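Local structure of tungsten-containing formylmethanofuran dehydrogenase 2 subunit C (Methanothermobacter wolfeii, 5T5I) at residues 2-8 / 64-70; 26-31 / 54-60; 242-246 / 265-270. The protein forms a beta-helical subunit of a tungsten-containing formylmethanofuran dehydrogenase complex, which reduces CO2 and fixes it on methanofuran in methanogenesis. All blocks are in the same frame, centred on the assembly; numbering follows the deposited sequence.

Contact 1: 2-8 / 64-70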
ATOM      1  N   SER C   2      35.586  51.923 -27.410  1.00 45.13           N
ATOM      2  CA  SER C   2      34.756  52.499 -28.461  1.00 44.74           C
ATOM      3  C   SER C   2      33.412  51.759 -28.528  1.00 46.38           C
ATOM      4  O   SER C   2      33.401  50.530 -28.684  1.00 43.76           O
ATOM      5  CB  SER C   2      35.485  52.422 -29.796  1.00 49.92           C
ATOM      6  OG  SER C   2      36.600  53.296 -29.805  1.00 65.53           O
ATOM      7  N   GLU C   3      32.286  52.500 -28.378  1.00 42.27           N
ATOM      8  CA  GLU C   3      30.936  51.919 -28.379  1.00 41.27           C
ATOM      9  C   GLU C   3      30.261  52.064 -29.743  1.00 45.30           C
ATOM     10  O   GLU C   3      30.293  53.154 -30.314  1.00 45.64           O
ATOM     11  CB  GLU C   3      30.046  52.596 -27.319  1.00 42.73           C
ATOM     12  CG  GLU C   3      30.576  52.500 -25.898  1.00 50.39           C
ATOM     13  CD  GLU C   3      29.614  52.955 -24.812  1.00 68.28           C
ATOM     14  OE1 GLU C   3      28.619  53.645 -25.134  1.00 58.62           O
ATOM     15  OE2 GLU C   3      29.860  52.617 -23.630  1.00 62.03           O
ATOM     16  N   ILE C   4      29.676  50.963 -30.267  1.00 40.78           N
ATOM     17  CA  ILE C   4      28.902  50.935 -31.516  1.00 40.38           C
ATOM     18  C   ILE C   4      27.487  50.518 -31.084  1.00 43.94           C
ATOM     19  O   ILE C   4      27.324  49.461 -30.473  1.00 42.78           O
ATOM     20  CB  ILE C   4      29.536  50.000 -32.586  1.00 42.65           C
ATOM     21  CG1 ILE C   4      30.870  50.604 -33.082  1.00 44.35           C
ATOM     22  CG2 ILE C   4      28.573  49.780 -33.771  1.00 42.20           C
ATOM     23  CD1 ILE C   4      31.827  49.620 -33.682  1.00 52.09           C
ATOM     24  N   ILE C   5      26.487  51.374 -31.351  1.00 41.10           N
ATOM     25  CA  ILE C   5      25.108  51.162 -30.910  1.00 40.22           C
ATOM     26  C   ILE C   5      24.247  50.616 -32.034  1.00 42.86           C
ATOM     27  O   ILE C   5      24.145  51.252 -33.084  1.00 41.23           O
ATOM     28  CB  ILE C   5      24.475  52.473 -30.350  1.00 44.26           C
ATOM     29  CG1 ILE C   5      25.446  53.281 -29.439  1.00 45.81           C
ATOM     30  CG2 ILE C   5      23.151  52.176 -29.620  1.00 44.23           C
ATOM     31  CD1 ILE C   5      25.961  52.566 -28.237  1.00 50.02           C
ATOM     32  N   LEU C   6      23.582  49.471 -31.791  1.00 38.72           N
ATOM     33  CA  LEU C   6      22.635  48.873 -32.722  1.00 38.32           C
ATOM     34  C   LEU C   6      21.254  49.027 -32.096  1.00 41.22           C
ATOM     35  O   LEU C   6      21.007  48.458 -31.035  1.00 39.28           O
ATOM     36  CB  LEU C   6      22.913  47.382 -32.975  1.00 37.34           C
ATOM     37  CG  LEU C   6      24.264  46.970 -33.557  1.00 42.46           C
ATOM     38  CD1 LEU C   6      24.243  45.476 -33.917  1.00 40.94           C
ATOM     39  CD2 LEU C   6      24.607  47.768 -34.778  1.00 44.92           C
ATOM     40  N   THR C   7      20.365  49.805 -32.716  1.00 37.99           N
ATOM     41  CA  THR C   7      19.018  50.006 -32.175  1.00 38.51           C
ATOM     42  C   THR C   7      18.092  49.219 -33.067  1.00 42.17           C
ATOM     43  O   THR C   7      17.959  49.557 -34.243  1.00 41.28           O
ATOM     44  CB  THR C   7      18.660  51.481 -32.103  1.00 49.72           C
ATOM     45  OG1 THR C   7      19.705  52.166 -31.418  1.00 46.41           O
ATOM     46  CG2 THR C   7      17.342  51.722 -31.389  1.00 51.79           C
ATOM     47  N   PRO C   8      17.490  48.131 -32.567  1.00 39.62           N
ATOM     48  CA  PRO C   8      16.655  47.314 -33.449  1.00 39.54           C
ATOM     49  C   PRO C   8      15.385  47.999 -33.923  1.00 43.45           C
ATOM     50  O   PRO C   8      14.719  48.685 -33.161  1.00 42.98           O
ATOM     51  CB  PRO C   8      16.322  46.072 -32.611  1.00 40.33           C
ATOM     52  CG  PRO C   8      16.627  46.412 -31.237  1.00 44.43           C
ATOM     53  CD  PRO C   8      17.564  47.570 -31.204  1.00 41.21           C
ATOM     54  N   ASP C  64      39.000  46.562 -28.534  1.00 42.40           N
ATOM     55  CA  ASP C  64      38.564  47.921 -28.211  1.00 42.88           C
ATOM     56  C   ASP C  64      37.108  48.190 -28.628  1.00 45.90           C
ATOM     57  O   ASP C  64      36.667  49.325 -28.512  1.00 46.74           O
ATOM     58  CB  ASP C  64      39.504  48.948 -28.871  1.00 45.77           C
ATOM     59  CG  ASP C  64      40.955  48.780 -28.477  1.00 56.96           C
ATOM     60  OD1 ASP C  64      41.218  48.514 -27.280  1.00 58.68           O
ATOM     61  OD2 ASP C  64      41.824  48.912 -29.358  1.00 62.09           O
ATOM     62  N   ILE C  65      36.346  47.163 -29.054  1.00 40.88           N
ATOM     63  CA  ILE C  65      34.960  47.344 -29.489  1.00 39.88           C
ATOM     64  C   ILE C  65      33.986  46.803 -28.471  1.00 42.38           C
ATOM     65  O   ILE C  65      34.111  45.657 -28.029  1.00 40.90           O
ATOM     66  CB  ILE C  65      34.725  46.721 -30.888  1.00 42.39           C
ATOM     67  CG1 ILE C  65      35.409  47.605 -31.949  1.00 43.26           C
ATOM     68  CG2 ILE C  65      33.215  46.556 -31.187  1.00 42.61           C
ATOM     69  CD1 ILE C  65      35.481  47.084 -33.271  1.00 49.24           C
ATOM     70  N   LYS C  66      32.970  47.622 -28.167  1.00 39.04           N
ATOM     71  CA  LYS C  66      31.851  47.280 -27.308  1.00 37.82           C
ATOM     72  C   LYS C  66      30.580  47.491 -28.140  1.00 40.18           C
ATOM     73  O   LYS C  66      30.264  48.629 -28.490  1.00 39.29           O
ATOM     74  CB  LYS C  66      31.840  48.177 -26.071  1.00 40.57           C
ATOM     75  CG  LYS C  66      30.785  47.808 -25.042  1.00 55.13           C
ATOM     76  CD  LYS C  66      30.578  48.962 -24.057  1.00 66.13           C
ATOM     77  CE  LYS C  66      30.013  48.534 -22.727  1.00 77.63           C
ATOM     78  NZ  LYS C  66      30.921  48.865 -21.598  1.00 85.16           N
ATOM     79  N   ILE C  67      29.873  46.402 -28.489  1.00 35.42           N
ATOM     80  CA  ILE C  67      28.623  46.493 -29.240  1.00 34.97           C
ATOM     81  C   ILE C  67      27.474  46.557 -28.238  1.00 39.16           C
ATOM     82  O   ILE C  67      27.344  45.662 -27.401  1.00 38.21           O
ATOM     83  CB  ILE C  67      28.425  45.317 -30.234  1.00 37.25           C
ATOM     84  CG1 ILE C  67      29.610  45.218 -31.226  1.00 37.38           C
ATOM     85  CG2 ILE C  67      27.088  45.490 -31.000  1.00 37.19           C
ATOM     86  CD1 ILE C  67      29.649  43.945 -32.114  1.00 36.38           C
ATOM     87  N   ILE C  68      26.628  47.593 -28.334  1.00 36.35           N
ATOM     88  CA  ILE C  68      25.452  47.727 -27.481  1.00 36.52           C
ATOM     89  C   ILE C  68      24.227  47.544 -28.363  1.00 39.52           C
ATOM     90  O   ILE C  68      24.000  48.359 -29.257  1.00 40.04           O
ATOM     91  CB  ILE C  68      25.409  49.089 -26.729  1.00 40.15           C
ATOM     92  CG1 ILE C  68      26.695  49.285 -25.878  1.00 40.50           C
ATOM     93  CG2 ILE C  68      24.132  49.182 -25.856  1.00 39.56           C
ATOM     94  CD1 ILE C  68      26.786  50.594 -25.076  1.00 48.73           C
ATOM     95  N   ILE C  69      23.426  46.495 -28.103  1.00 34.41           N
ATOM     96  CA  ILE C  69      22.172  46.286 -28.822  1.00 33.26           C
ATOM     97  C   ILE C  69      21.146  46.928 -27.908  1.00 37.31           C
ATOM     98  O   ILE C  69      20.822  46.365 -26.859  1.00 36.08           O
ATOM     99  CB  ILE C  69      21.876  44.806 -29.142  1.00 35.20           C
ATOM    100  CG1 ILE C  69      23.040  44.211 -29.961  1.00 35.35           C
ATOM    101  CG2 ILE C  69      20.529  44.687 -29.885  1.00 36.91           C
ATOM    102  CD1 ILE C  69      22.865  42.811 -30.459  1.00 39.28           C
ATOM    103  N   ASP C  70      20.708  48.142 -28.253  1.00 36.11           N
ATOM    104  CA  ASP C  70      19.816  48.927 -27.406  1.00 36.57           C
ATOM    105  C   ASP C  70      18.351  48.577 -27.643  1.00 39.74           C
ATOM    106  O   ASP C  70      17.566  49.419 -28.065  1.00 39.90           O
ATOM    107  CB  ASP C  70      20.079  50.439 -27.593  1.00 39.36           C
ATOM    108  CG  ASP C  70      19.453  51.316 -26.522  1.00 47.19           C
ATOM    109  OD1 ASP C  70      19.287  50.833 -25.379  1.00 46.99           O
ATOM    110  OD2 ASP C  70      19.119  52.477 -26.829  1.00 51.73           O
TER
HETATM  111  O   HOH W   1      19.422  53.664 -29.228  1.00 44.34           O

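Contact 2: 26-31 / 54-60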
ATOM      1  N   PHE C  26      33.152  43.839 -36.808  1.00 34.66           N
ATOM      2  CA  PHE C  26      32.990  45.296 -36.719  1.00 34.65           C
ATOM      3  C   PHE C  26      34.343  46.004 -36.741  1.00 40.19           C
ATOM      4  O   PHE C  26      34.416  47.136 -37.215  1.00 40.95           O
ATOM      5  CB  PHE C  26      32.170  45.685 -35.471  1.00 35.68           C
ATOM      6  CG  PHE C  26      30.666  45.495 -35.558  1.00 35.85           C
ATOM      7  CD1 PHE C  26      30.114  44.449 -36.297  1.00 37.36           C
ATOM      8  CD2 PHE C  26      29.808  46.286 -34.806  1.00 37.46           C
ATOM      9  CE1 PHE C  26      28.729  44.280 -36.370  1.00 37.26           C
ATOM     10  CE2 PHE C  26      28.426  46.103 -34.866  1.00 39.37           C
ATOM     11  CZ  PHE C  26      27.898  45.094 -35.640  1.00 36.83           C
ATOM     12  N   ALA C  27      35.426  45.327 -36.284  1.00 37.99           N
ATOM     13  CA  ALA C  27      36.779  45.910 -36.270  1.00 38.84           C
ATOM     14  C   ALA C  27      37.246  46.343 -37.663  1.00 44.22           C
ATOM     15  O   ALA C  27      37.130  45.573 -38.617  1.00 43.39           O
ATOM     16  CB  ALA C  27      37.769  44.925 -35.668  1.00 39.13           C
ATOM     17  N   GLY C  28      37.715  47.588 -37.760  1.00 42.63           N
ATOM     18  CA  GLY C  28      38.226  48.176 -38.994  1.00 43.27           C
ATOM     19  C   GLY C  28      37.183  48.669 -39.982  1.00 47.86           C
ATOM     20  O   GLY C  28      37.550  49.095 -41.079  1.00 48.33           O
ATOM     21  N   LYS C  29      35.883  48.632 -39.621  1.00 43.17           N
ATOM     22  CA  LYS C  29      34.798  49.069 -40.501  1.00 41.59           C
ATOM     23  C   LYS C  29      34.208  50.387 -40.021  1.00 45.25           C
ATOM     24  O   LYS C  29      34.068  50.604 -38.820  1.00 44.55           O
ATOM     25  CB  LYS C  29      33.674  48.019 -40.536  1.00 42.39           C
ATOM     26  CG  LYS C  29      34.033  46.738 -41.265  1.00 46.05           C
ATOM     27  CD  LYS C  29      32.806  45.832 -41.414  1.00 47.61           C
ATOM     28  CE  LYS C  29      33.056  44.585 -42.239  1.00 48.22           C
ATOM     29  NZ  LYS C  29      34.207  43.794 -41.725  1.00 61.17           N
ATOM     30  N   SER C  30      33.799  51.240 -40.962  1.00 41.75           N
ATOM     31  CA  SER C  30      33.127  52.503 -40.664  1.00 41.78           C
ATOM     32  C   SER C  30      31.671  52.190 -40.300  1.00 44.78           C
ATOM     33  O   SER C  30      31.215  51.069 -40.517  1.00 42.24           O
ATOM     34  CB  SER C  30      33.138  53.406 -41.895  1.00 44.18           C
ATOM     35  OG  SER C  30      32.354  52.831 -42.929  1.00 46.63           O
ATOM     36  N   ILE C  31      30.926  53.197 -39.826  1.00 42.21           N
ATOM     37  CA  ILE C  31      29.505  53.023 -39.494  1.00 42.15           C
ATOM     38  C   ILE C  31      28.711  52.601 -40.748  1.00 46.24           C
ATOM     39  O   ILE C  31      27.881  51.693 -40.669  1.00 44.02           O
ATOM     40  CB  ILE C  31      28.936  54.312 -38.823  1.00 46.41           C
ATOM     41  CG1 ILE C  31      29.592  54.569 -37.441  1.00 47.06           C
ATOM     42  CG2 ILE C  31      27.409  54.280 -38.705  1.00 46.84           C
ATOM     43  CD1 ILE C  31      29.410  53.449 -36.367  1.00 48.93           C
ATOM     44  N   VAL C  54      22.232  52.136 -36.892  1.00 40.28           N
ATOM     45  CA  VAL C  54      23.631  52.006 -36.457  1.00 40.32           C
ATOM     46  C   VAL C  54      24.232  53.395 -36.198  1.00 46.78           C
ATOM     47  O   VAL C  54      24.068  54.288 -37.024  1.00 45.98           O
ATOM     48  CB  VAL C  54      24.496  51.218 -37.483  1.00 43.48           C
ATOM     49  CG1 VAL C  54      25.890  50.922 -36.918  1.00 42.59           C
ATOM     50  CG2 VAL C  54      23.812  49.914 -37.915  1.00 42.76           C
ATOM     51  N   SER C  55      24.952  53.553 -35.064  1.00 44.31           N
ATOM     52  CA  SER C  55      25.658  54.781 -34.693  1.00 45.40           C
ATOM     53  C   SER C  55      26.852  54.450 -33.777  1.00 49.76           C
ATOM     54  O   SER C  55      26.997  53.304 -33.336  1.00 47.82           O
ATOM     55  CB  SER C  55      24.717  55.759 -33.988  1.00 49.38           C
ATOM     56  OG  SER C  55      24.247  55.244 -32.756  1.00 57.15           O
ATOM     57  N   GLY C  56      27.688  55.450 -33.505  1.00 48.08           N
ATOM     58  CA  GLY C  56      28.837  55.304 -32.617  1.00 48.50           C
ATOM     59  C   GLY C  56      30.178  55.572 -33.256  1.00 53.66           C
ATOM     60  O   GLY C  56      30.255  56.257 -34.277  1.00 54.12           O
ATOM     61  N   GLU C  57      31.244  55.016 -32.656  1.00 50.96           N
ATOM     62  CA  GLU C  57      32.627  55.249 -33.091  1.00 51.32           C
ATOM     63  C   GLU C  57      33.353  53.968 -33.528  1.00 52.89           C
ATOM     64  O   GLU C  57      33.497  53.047 -32.729  1.00 52.32           O
ATOM     65  CB  GLU C  57      33.452  55.976 -31.994  1.00 53.77           C
ATOM     66  CG  GLU C  57      33.249  55.480 -30.564  1.00 64.83           C
ATOM     67  CD  GLU C  57      34.143  56.109 -29.510  1.00 92.87           C
ATOM     68  OE1 GLU C  57      35.231  56.621 -29.860  1.00 77.53           O
ATOM     69  OE2 GLU C  57      33.759  56.063 -28.319  1.00 94.28           O
ATOM     70  N   PRO C  58      33.899  53.913 -34.755  1.00 48.82           N
ATOM     71  CA  PRO C  58      34.663  52.727 -35.160  1.00 47.71           C
ATOM     72  C   PRO C  58      35.987  52.537 -34.408  1.00 51.64           C
ATOM     73  O   PRO C  58      36.495  53.462 -33.774  1.00 50.84           O
ATOM     74  CB  PRO C  58      34.962  53.009 -36.642  1.00 49.99           C
ATOM     75  CG  PRO C  58      33.979  54.021 -37.060  1.00 55.15           C
ATOM     76  CD  PRO C  58      33.841  54.889 -35.862  1.00 51.33           C
ATOM     77  N   ALA C  59      36.557  51.332 -34.514  1.00 47.43           N
ATOM     78  CA  ALA C  59      37.866  51.018 -33.937  1.00 47.39           C
ATOM     79  C   ALA C  59      38.528  49.930 -34.774  1.00 49.48           C
ATOM     80  O   ALA C  59      37.834  49.096 -35.364  1.00 48.22           O
ATOM     81  CB  ALA C  59      37.731  50.579 -32.487  1.00 47.63           C
ATOM     82  N   ASP C  60      39.861  49.952 -34.852  1.00 45.11           N
ATOM     83  CA  ASP C  60      40.608  48.994 -35.671  1.00 44.98           C
ATOM     84  C   ASP C  60      40.769  47.597 -35.063  1.00 48.00           C
ATOM     85  O   ASP C  60      40.937  46.650 -35.824  1.00 47.12           O
ATOM     86  CB  ASP C  60      41.989  49.560 -36.032  1.00 47.74           C
ATOM     87  CG  ASP C  60      41.929  50.739 -36.986  1.00 61.16           C
ATOM     88  OD1 ASP C  60      41.285  50.607 -38.052  1.00 62.05           O
ATOM     89  OD2 ASP C  60      42.565  51.775 -36.691  1.00 68.14           O
TER
HETATM   90  O   HOH W   2      34.842  49.722 -36.379  1.00 39.39           O

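Contact 3: 242-246 / 265-270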
ATOM      1  N   PHE C 242      27.893  18.812   2.347  1.00 23.92           N
ATOM      2  CA  PHE C 242      27.388  18.206   1.111  1.00 23.39           C
ATOM      3  C   PHE C 242      27.522  16.686   1.128  1.00 26.57           C
ATOM      4  O   PHE C 242      28.590  16.177   1.479  1.00 25.62           O
ATOM      5  CB  PHE C 242      28.183  18.730  -0.098  1.00 24.97           C
ATOM      6  CG  PHE C 242      28.022  20.206  -0.368  1.00 26.53           C
ATOM      7  CD1 PHE C 242      28.800  21.142   0.303  1.00 30.35           C
ATOM      8  CD2 PHE C 242      27.064  20.666  -1.266  1.00 26.93           C
ATOM      9  CE1 PHE C 242      28.635  22.512   0.069  1.00 31.57           C
ATOM     10  CE2 PHE C 242      26.896  22.033  -1.493  1.00 29.33           C
ATOM     11  CZ  PHE C 242      27.685  22.945  -0.831  1.00 29.36           C
ATOM     12  N   TYR C 243      26.464  15.968   0.690  1.00 24.11           N
ATOM     13  CA  TYR C 243      26.525  14.524   0.446  1.00 23.98           C
ATOM     14  C   TYR C 243      27.353  14.393  -0.830  1.00 26.75           C
ATOM     15  O   TYR C 243      27.129  15.164  -1.767  1.00 25.69           O
ATOM     16  CB  TYR C 243      25.141  13.922   0.187  1.00 24.66           C
ATOM     17  CG  TYR C 243      24.247  13.890   1.399  1.00 25.28           C
ATOM     18  CD1 TYR C 243      24.603  13.167   2.534  1.00 26.85           C
ATOM     19  CD2 TYR C 243      23.001  14.509   1.385  1.00 26.48           C
ATOM     20  CE1 TYR C 243      23.772  13.116   3.650  1.00 29.74           C
ATOM     21  CE2 TYR C 243      22.158  14.460   2.494  1.00 28.69           C
ATOM     22  CZ  TYR C 243      22.549  13.766   3.626  1.00 35.57           C
ATOM     23  OH  TYR C 243      21.722  13.692   4.718  1.00 37.58           O
ATOM     24  N   LYS C 244      28.341  13.486  -0.843  1.00 21.32           N
ATOM     25  CA  LYS C 244      29.255  13.284  -1.966  1.00 20.51           C
ATOM     26  C   LYS C 244      28.964  11.933  -2.621  1.00 24.57           C
ATOM     27  O   LYS C 244      28.862  10.911  -1.936  1.00 23.93           O
ATOM     28  CB  LYS C 244      30.713  13.338  -1.474  1.00 23.10           C
ATOM     29  CG  LYS C 244      31.748  13.280  -2.583  1.00 27.10           C
ATOM     30  CD  LYS C 244      33.157  13.297  -2.005  1.00 28.86           C
ATOM     31  CE  LYS C 244      34.226  13.348  -3.063  1.00 32.30           C
ATOM     32  NZ  LYS C 244      35.586  13.438  -2.461  1.00 42.96           N
ATOM     33  N   PHE C 245      28.849  11.939  -3.945  1.00 22.85           N
ATOM     34  CA  PHE C 245      28.571  10.742  -4.750  1.00 22.18           C
ATOM     35  C   PHE C 245      29.548  10.641  -5.905  1.00 24.78           C
ATOM     36  O   PHE C 245      29.896  11.669  -6.487  1.00 24.16           O
ATOM     37  CB  PHE C 245      27.152  10.826  -5.338  1.00 23.74           C
ATOM     38  CG  PHE C 245      26.043  10.868  -4.322  1.00 25.19           C
ATOM     39  CD1 PHE C 245      25.446   9.697  -3.870  1.00 28.51           C
ATOM     40  CD2 PHE C 245      25.540  12.083  -3.870  1.00 27.82           C
ATOM     41  CE1 PHE C 245      24.380   9.739  -2.969  1.00 28.97           C
ATOM     42  CE2 PHE C 245      24.496  12.127  -2.949  1.00 30.30           C
ATOM     43  CZ  PHE C 245      23.924  10.955  -2.502  1.00 28.64           C
ATOM     44  N   GLU C 246      29.950   9.414  -6.268  1.00 22.40           N
ATOM     45  CA  GLU C 246      30.825   9.147  -7.413  1.00 21.12           C
ATOM     46  C   GLU C 246      30.088   8.313  -8.458  1.00 24.87           C
ATOM     47  O   GLU C 246      29.409   7.335  -8.124  1.00 23.81           O
ATOM     48  CB  GLU C 246      32.103   8.423  -6.976  1.00 23.28           C
ATOM     49  CG  GLU C 246      33.152   8.329  -8.081  1.00 31.03           C
ATOM     50  CD  GLU C 246      34.309   7.419  -7.732  1.00 57.23           C
ATOM     51  OE1 GLU C 246      34.056   6.245  -7.376  1.00 51.63           O
ATOM     52  OE2 GLU C 246      35.471   7.877  -7.834  1.00 51.57           O
ATOM     53  N   ASN C 265      18.545  17.307   0.882  1.00 36.40           N
ATOM     54  CA  ASN C 265      18.729  16.073   0.100  1.00 33.37           C
ATOM     55  C   ASN C 265      18.866  14.799   0.945  1.00 34.77           C
ATOM     56  O   ASN C 265      19.426  13.808   0.471  1.00 31.93           O
ATOM     57  CB  ASN C 265      19.922  16.239  -0.842  1.00 28.31           C
ATOM     58  CG  ASN C 265      19.628  17.250  -1.917  1.00 37.84           C
ATOM     59  OD1 ASN C 265      18.778  17.024  -2.786  1.00 32.41           O
ATOM     60  ND2 ASN C 265      20.251  18.411  -1.847  1.00 25.74           N
ATOM     61  N   GLY C 266      18.286  14.791   2.143  1.00 31.77           N
ATOM     62  CA  GLY C 266      18.297  13.616   3.010  1.00 32.52           C
ATOM     63  C   GLY C 266      17.650  12.403   2.363  1.00 36.51           C
ATOM     64  O   GLY C 266      18.093  11.279   2.588  1.00 36.32           O
ATOM     65  N   HIS C 267      16.628  12.628   1.520  1.00 32.30           N
ATOM     66  CA  HIS C 267      15.928  11.564   0.791  1.00 32.60           C
ATOM     67  C   HIS C 267      16.787  10.918  -0.332  1.00 37.87           C
ATOM     68  O   HIS C 267      16.464   9.812  -0.761  1.00 37.62           O
ATOM     69  CB  HIS C 267      14.609  12.107   0.213  1.00 33.19           C
ATOM     70  CG  HIS C 267      14.816  13.137  -0.851  1.00 35.46           C
ATOM     71  ND1 HIS C 267      15.301  14.396  -0.539  1.00 36.95           N
ATOM     72  CD2 HIS C 267      14.655  13.049  -2.190  1.00 35.35           C
ATOM     73  CE1 HIS C 267      15.420  15.029  -1.696  1.00 35.05           C
ATOM     74  NE2 HIS C 267      15.031  14.262  -2.715  1.00 34.71           N
ATOM     75  N   ILE C 268      17.849  11.614  -0.812  1.00 34.63           N
ATOM     76  CA  ILE C 268      18.778  11.148  -1.861  1.00 35.71           C
ATOM     77  C   ILE C 268      19.885  10.261  -1.270  1.00 42.91           C
ATOM     78  O   ILE C 268      20.398   9.394  -1.986  1.00 42.06           O
ATOM     79  CB  ILE C 268      19.381  12.384  -2.627  1.00 38.99           C
ATOM     80  CG1 ILE C 268      18.275  13.222  -3.302  1.00 38.92           C
ATOM     81  CG2 ILE C 268      20.448  11.998  -3.645  1.00 40.68           C
ATOM     82  CD1 ILE C 268      17.310  12.444  -4.219  1.00 41.03           C
ATOM     83  N   ALA C 269      20.301  10.506  -0.013  1.00 41.98           N
ATOM     84  CA  ALA C 269      21.352   9.707   0.627  1.00 43.61           C
ATOM     85  C   ALA C 269      20.792   8.322   0.976  1.00 51.71           C
ATOM     86  O   ALA C 269      19.641   8.240   1.397  1.00 51.62           O
ATOM     87  CB  ALA C 269      21.851  10.396   1.886  1.00 44.63           C
ATOM     88  N   PRO C 270      21.550   7.217   0.784  1.00 50.99           N
ATOM     89  CA  PRO C 270      20.990   5.878   1.068  1.00 57.58           C
ATOM     90  C   PRO C 270      20.728   5.596   2.547  1.00 94.76           C
ATOM     91  O   PRO C 270      21.230   6.301   3.415  1.00 63.87           O
ATOM     92  CB  PRO C 270      22.048   4.931   0.490  1.00 58.50           C
ATOM     93  CG  PRO C 270      23.322   5.698   0.596  1.00 60.54           C
ATOM     94  CD  PRO C 270      22.938   7.123   0.289  1.00 54.22           C
TER

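Contact 1: 2-8 / 64-70
Two neighbouring parallel strands, 3-8 and 66-69, run 4.7 Å apart at their closest with an angle of 20° between them. S2 N opens the pairing with a 3.0 Å hydrogen bond to D64 O, and S2 O receives K66 N at 3.0 Å. The side chain of E3 lies along that of K66, OE2 3.7 Å from CD, but E3 OE2 and K66 NZ stay 4.4 Å apart, too far for a salt bridge. I4 bonds on both sides of I67, as expected of parallel strands: I4 N to K66 O at 3.0 Å and I68 N to I4 O at 2.9 Å. I5 follows on the face of E3, K66 and I68, where its CD1 meets I68 CD1 at 3.8 Å. L6 repeats the scheme of I4, with L6 N to I68 O and D70 N to L6 O both 2.8 Å. On the buried face, shared with I4, I67 and I69, L6 CD1 rests 4.1 Å from I67 CG2. Near the strand ends a water bridges T7 and D70, 2.7 Å from T7 OG1 and donating to D70 OD2 at 2.7 Å; D70 also forms a salt bridge with R91. P8 CD packs on I69 CG2 at 4.3 Å. I5 and T7 bond antiparallel strand 52-56 and E3 bonds E57 just past it, while I65 and I67 bond E87, at the start of strand 87-90, where the parallel run of the beta-helix continues. Helix 23-26 packs on part of the buried face, F26 touching I4 and I67, P23 touching I65 and I67.

Contact 2: 26-31 / 54-60
I31 is the main side chain of this surface contact. Its m,m rotamer sends I31 CD1 over the backbone of the opposing segment, 3.8 Å from S55 C and 3.6 Å from G56 O, while I31 CG2 lies 4.1 Å from V54 CG1. The P58 ring, puckered C-gamma exo, fills the next position, with its CG 4.4 Å from I31 CG1 and its CB 3.4 Å from K29 O. K29 points away from 54-60 and, extended until a final p turn, brings NZ back to a hydrogen bond with V25 O. S30, with chi1 p, is the N-cap of helix 31-35: its hydroxyl caps a backbone N there, and S30 N bonds OE2 of E33, consistent with a capping box. The segment 26-31 thus links two short helices beside strand 52-56, the outermost strand at this end of the chain's long beta-helicoidal sheet. A type II turn from F26 to K29 makes the link, closed by K29 N to F26 O at 3.2 Å, with G28 at the positive phi. G28 N gives A59 O a straight 2.8 Å hydrogen bond, and A27 CB sits 3.6 Å from D60 O. A water accepts from A59 N at 3.0 Å and lies within hydrogen-bonding distance of F26 O (2.8 Å) and K29 O (2.7 Å). F26, chi1 m, keeps its ring clear of 54-60 and packs on I4, L6 and I34.

Contact 3: 242-246 / 265-270
Beyond the parallel strands of the beta-helix, the long sheet ends in antiparallel strands; 241-247 is one of these, and the C-terminal tail 265-270 folds against it. The side chains alternate along the strand, so Y243 and F245 project toward the tail while F242, K244 and E246 stay out of reach. A269 in turn projects from the tail into the hollow between the Y243 and F245 rings. N265 to I268 form a tight turn, held by a 3.0 Å hydrogen bond from I268 N to N265 O. N265 and G266 border the Y243 ring, Y243 CE2 coming 3.5 Å from N265 O and Y243 OH 3.8 Å from G266 CA. I268 borders F245, with F245 CZ 3.8 Å from I268 CG2, and A269 CA meets the edge of the F245 ring, 4.2 Å from that same CZ. The end of I268 leads away from the strand and packs on M215 and F218; F218 also meets F245 edge-to-face. N265 is anchored by side-chain hydrogen bonds to the backbone of M215, A261 and G213. The tungsten enzyme's subunit B reaches this corner, its L223 packing on F245 and P270 and its Y224 hydroxyl bonding I268 O. No hydrogen bond joins the two segments; the A269 methyl makes a CH-pi contact, A269 CB standing 3.8 Å from the centroid of the Y243 ring and 12° off its normal.

Overall arrangement
Contacts 1 and 2 adjoin at one end of the long sheet, their centres 9 Å apart; contact 3 lies at the other, about 47 and 54 Å from their centres. Contact 1 is partly buried and rests on regular backbone pairing plus an aliphatic layer. Contact 2, at the surface, relies on one direct hydrogen bond, a water and the packing of I31. Strand 52-56 of contact 2 is the sheet neighbour of strand 3-8 of contact 1, I5 N lying 2.8 Å from S55 O, and F26 CD2 meets I67 CD1 at 3.6 Å. Contact 3, also partly buried, depends on aromatic packing without hydrogen bonds between its segments, and it alone touches another subunit.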